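Local atomic coordinates of MmoQ Response regulator (PDB entry 3LJX), a protein that probably acts as a response regulator that makes cyclic di-GMP from two GTP, this chain being the part that holds its HDOD domain. Residues R211-T216 with A251-L256. Numbering follows the deposited sequence. Where two conformers were deposited one is given.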
ATOM      1  N   ARG A 211       0.991 -11.994  19.448  1.00 30.86           N
ATOM      2  CA  ARG A 211       1.835 -12.415  20.556  1.00 29.94           C
ATOM      3  C   ARG A 211       3.261 -12.699  20.107  1.00 34.41           C
ATOM      4  O   ARG A 211       4.208 -12.641  20.904  1.00 38.01           O
ATOM      5  CB  ARG A 211       1.263 -13.680  21.171  1.00 31.06           C
ATOM      6  CG  ARG A 211      -0.166 -13.554  21.624  1.00 34.38           C
ATOM      7  CD  ARG A 211      -0.605 -14.829  22.306  1.00 39.47           C
ATOM      8  NE  ARG A 211      -2.047 -14.853  22.510  1.00 49.44           N
ATOM      9  CZ  ARG A 211      -2.724 -15.939  22.867  1.00 57.03           C
ATOM     10  NH1 ARG A 211      -2.083 -17.086  23.047  1.00 63.76           N
ATOM     11  NH2 ARG A 211      -4.039 -15.881  23.043  1.00 53.96           N
ATOM     12  N   ASP A 212       3.393 -13.014  18.823  1.00 33.48           N
ATOM     13  CA  ASP A 212       4.653 -13.443  18.219  1.00 33.54           C
ATOM     14  C   ASP A 212       5.859 -12.619  18.630  1.00 35.53           C
ATOM     15  O   ASP A 212       5.817 -11.386  18.672  1.00 36.08           O
ATOM     16  CB  ASP A 212       4.528 -13.411  16.700  1.00 35.71           C
ATOM     17  CG  ASP A 212       3.296 -14.139  16.208  1.00 44.78           C
ATOM     18  OD1 ASP A 212       2.174 -13.740  16.593  1.00 48.78           O
ATOM     19  OD2 ASP A 212       3.454 -15.110  15.433  1.00 50.50           O
ATOM     20  N   GLU A 213       6.950 -13.310  18.917  1.00 39.30           N
ATOM     21  CA  GLU A 213       8.192 -12.629  19.236  1.00 45.05           C
ATOM     22  C   GLU A 213       9.007 -12.358  17.973  1.00 38.70           C
ATOM     23  O   GLU A 213       8.555 -12.631  16.857  1.00 44.94           O
ATOM     24  CB  GLU A 213       8.988 -13.435  20.255  1.00 56.38           C
ATOM     25  CG  GLU A 213       8.574 -13.136  21.682  1.00 69.41           C
ATOM     26  CD  GLU A 213       8.514 -14.378  22.542  1.00 78.48           C
ATOM     27  OE1 GLU A 213       7.544 -14.507  23.322  1.00 80.36           O
ATOM     28  OE2 GLU A 213       9.435 -15.221  22.434  1.00 80.33           O
ATOM     29  N   GLY A 214      10.187 -11.778  18.151  1.00 31.48           N
ATOM     30  CA  GLY A 214      11.077 -11.507  17.040  1.00 29.47           C
ATOM     31  C   GLY A 214      10.730 -10.256  16.259  1.00 30.30           C
ATOM     32  O   GLY A 214       9.684  -9.627  16.481  1.00 27.60           O
ATOM     33  N   ARG A 215      11.613  -9.910  15.328  1.00 28.24           N
ATOM     34  CA  ARG A 215      11.468  -8.706  14.524  1.00 22.23           C
ATOM     35  C   ARG A 215      10.173  -8.764  13.725  1.00 20.82           C
ATOM     36  O   ARG A 215       9.515  -7.747  13.534  1.00 20.46           O
ATOM     37  CB  ARG A 215      12.672  -8.525  13.586  1.00 17.01           C
ATOM     38  CG  ARG A 215      12.667  -7.211  12.816  1.00 20.04           C
ATOM     39  CD  ARG A 215      13.913  -7.076  11.944  1.00 25.83           C
ATOM     40  NE  ARG A 215      15.140  -7.246  12.725  1.00 23.92           N
ATOM     41  CZ  ARG A 215      15.996  -6.271  12.989  1.00 24.55           C
ATOM     42  NH1 ARG A 215      15.774  -5.043  12.526  1.00 20.50           N
ATOM     43  NH2 ARG A 215      17.074  -6.525  13.714  1.00 25.61           N
ATOM     44  N   THR A 216       9.803  -9.955  13.270  1.00 22.89           N
ATOM     45  CA  THR A 216       8.578 -10.097  12.492  1.00 29.19           C
ATOM     46  C   THR A 216       7.364  -9.706  13.329  1.00 30.05           C
ATOM     47  O   THR A 216       6.472  -9.005  12.845  1.00 27.34           O
ATOM     48  CB  THR A 216       8.389 -11.523  11.954  1.00 32.42           C
ATOM     49  OG1 THR A 216       9.571 -11.928  11.249  1.00 37.45           O
ATOM     50  CG2 THR A 216       7.226 -11.552  11.000  1.00 27.88           C
ATOM     51  N   ALA A 251       1.293  -1.305  21.452  1.00 24.40           N
ATOM     52  CA  ALA A 251       2.007  -0.045  21.273  1.00 25.89           C
ATOM     53  C   ALA A 251       3.150   0.070  22.270  1.00 34.40           C
ATOM     54  O   ALA A 251       4.296   0.297  21.883  1.00 39.09           O
ATOM     55  CB  ALA A 251       1.054   1.135  21.425  1.00 22.82           C
ATOM     56  N   ARG A 252       2.847  -0.091  23.557  1.00 34.81           N
ATOM     57  CA  ARG A 252       3.887  -0.011  24.577  1.00 39.42           C
ATOM     58  C   ARG A 252       4.988  -1.026  24.280  1.00 37.33           C
ATOM     59  O   ARG A 252       6.164  -0.764  24.504  1.00 33.84           O
ATOM     60  CB  ARG A 252       3.326  -0.252  25.992  1.00 41.89           C
ATOM     61  CG  ARG A 252       2.125   0.603  26.369  1.00 52.77           C
ATOM     62  CD  ARG A 252       2.491   1.928  27.043  1.00 62.81           C
ATOM     63  NE  ARG A 252       1.293   2.619  27.530  1.00 73.81           N
ATOM     64  CZ  ARG A 252       0.921   2.694  28.812  1.00 81.43           C
ATOM     65  NH1 ARG A 252       1.663   2.138  29.771  1.00 80.31           N
ATOM     66  NH2 ARG A 252      -0.195   3.341  29.138  1.00 82.54           N
ATOM     67  N   ARG A 253       4.606  -2.191  23.773  1.00 43.68           N
ATOM     68  CA  ARG A 253       5.569  -3.275  23.578  1.00 43.70           C
ATOM     69  C   ARG A 253       6.568  -3.017  22.425  1.00 47.58           C
ATOM     70  O   ARG A 253       7.707  -3.507  22.478  1.00 45.86           O
ATOM     71  CB  ARG A 253       4.848  -4.628  23.455  1.00 35.01           C
ATOM     72  CG  ARG A 253       5.748  -5.835  23.537  1.00 30.93           C
ATOM     73  CD  ARG A 253       4.948  -7.089  23.311  1.00 32.57           C
ATOM     74  NE  ARG A 253       5.782  -8.232  22.953  1.00 36.42           N
ATOM     75  CZ  ARG A 253       5.290  -9.389  22.524  1.00 42.91           C
ATOM     76  NH1 ARG A 253       3.973  -9.542  22.397  1.00 41.62           N
ATOM     77  NH2 ARG A 253       6.103 -10.391  22.215  1.00 46.10           N
ATOM     78  N   CYS A 254       6.163  -2.246  21.408  1.00 50.60           N
ATOM     79  CA  CYS A 254       7.140  -1.713  20.441  1.00 57.39           C
ATOM     80  C   CYS A 254       7.894  -0.512  21.018  1.00 64.96           C
ATOM     81  O   CYS A 254       8.947  -0.136  20.496  1.00 70.84           O
ATOM     82  CB  CYS A 254       6.526  -1.248  19.112  1.00 56.21           C
ATOM     83  SG  CYS A 254       4.884  -1.766  18.641  1.00 47.56           S
ATOM     84  N   GLY A 255       7.336   0.102  22.062  1.00 62.04           N
ATOM     85  CA  GLY A 255       7.909   1.294  22.673  1.00 63.68           C
ATOM     86  C   GLY A 255       7.417   2.558  21.991  1.00 68.62           C
ATOM     87  O   GLY A 255       7.911   2.904  20.918  1.00 76.12           O
ATOM     88  N   LEU A 256       6.466   3.265  22.599  1.00 66.05           N
ATOM     89  CA  LEU A 256       5.906   4.428  21.926  0.50 66.16           C
ATOM     90  C   LEU A 256       5.813   5.716  22.744  1.00 73.56           C
ATOM     91  O   LEU A 256       5.450   5.728  23.931  1.00 78.94           O
ATOM     92  CB  LEU A 256       4.564   4.099  21.265  0.50 59.27           C
ATOM     93  CG  LEU A 256       4.609   4.343  19.756  0.50 44.01           C
ATOM     94  CD1 LEU A 256       5.620   3.424  19.125  0.50 32.95           C
ATOM     95  CD2 LEU A 256       3.254   4.151  19.130  0.50 43.33           C
TER
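R253, in the last turn of helix 245-254, joins that helix at the surface to the loop that leads into helix 214-233. It is a small surface contact between two helical parts of this all-helical fragment. R253 reaches across to one backbone oxygen, that of R211, which is a shared (bifurcated) acceptor for N-H groups on both terminal nitrogens. The R253 NH2 to R211 O bond is 3.2 Å long, with an N-H...O angle of 156°. A weak second bond runs from R253 NH1 to R211 O at 3.4 Å. The carbonyl oxygen therefore sits at the forked edge of the guanidinium, close to its plane. R253 NH2 lies above the carbonyl plane of R211, 41° out of it, and so is not on a lone pair. R253 gets there as a straight arm: CG is anti to the backbone N (chi1 -168°), and the chain stays extended as far as NE. The backbones can thus remain far apart, with R211 CA and R253 CA 10.3 Å from each other.

E213 adds a looser touch. Its CG meets the guanidinium edge at NH2 of R253, 3.7 Å away, and the two side chains cross at nearly a right angle. The carboxylate only comes near: E213 OE1 is 4.5 Å from R253 NH2, too far for a salt bridge, though the opposite charges may still attract.

The CB of R211 points away from residues 251-256, and its NE forms a salt bridge with E209. R221 NH1 donates to D212 O and lies close to R253 NH1; the backbone carbonyls of R211 and D212 probably ease the meeting of the two positive groups. A251 packs on L225, and the buried C254 on R221 and Q222, of helix 214-233, while D212 and T216 rest against helix 196-204.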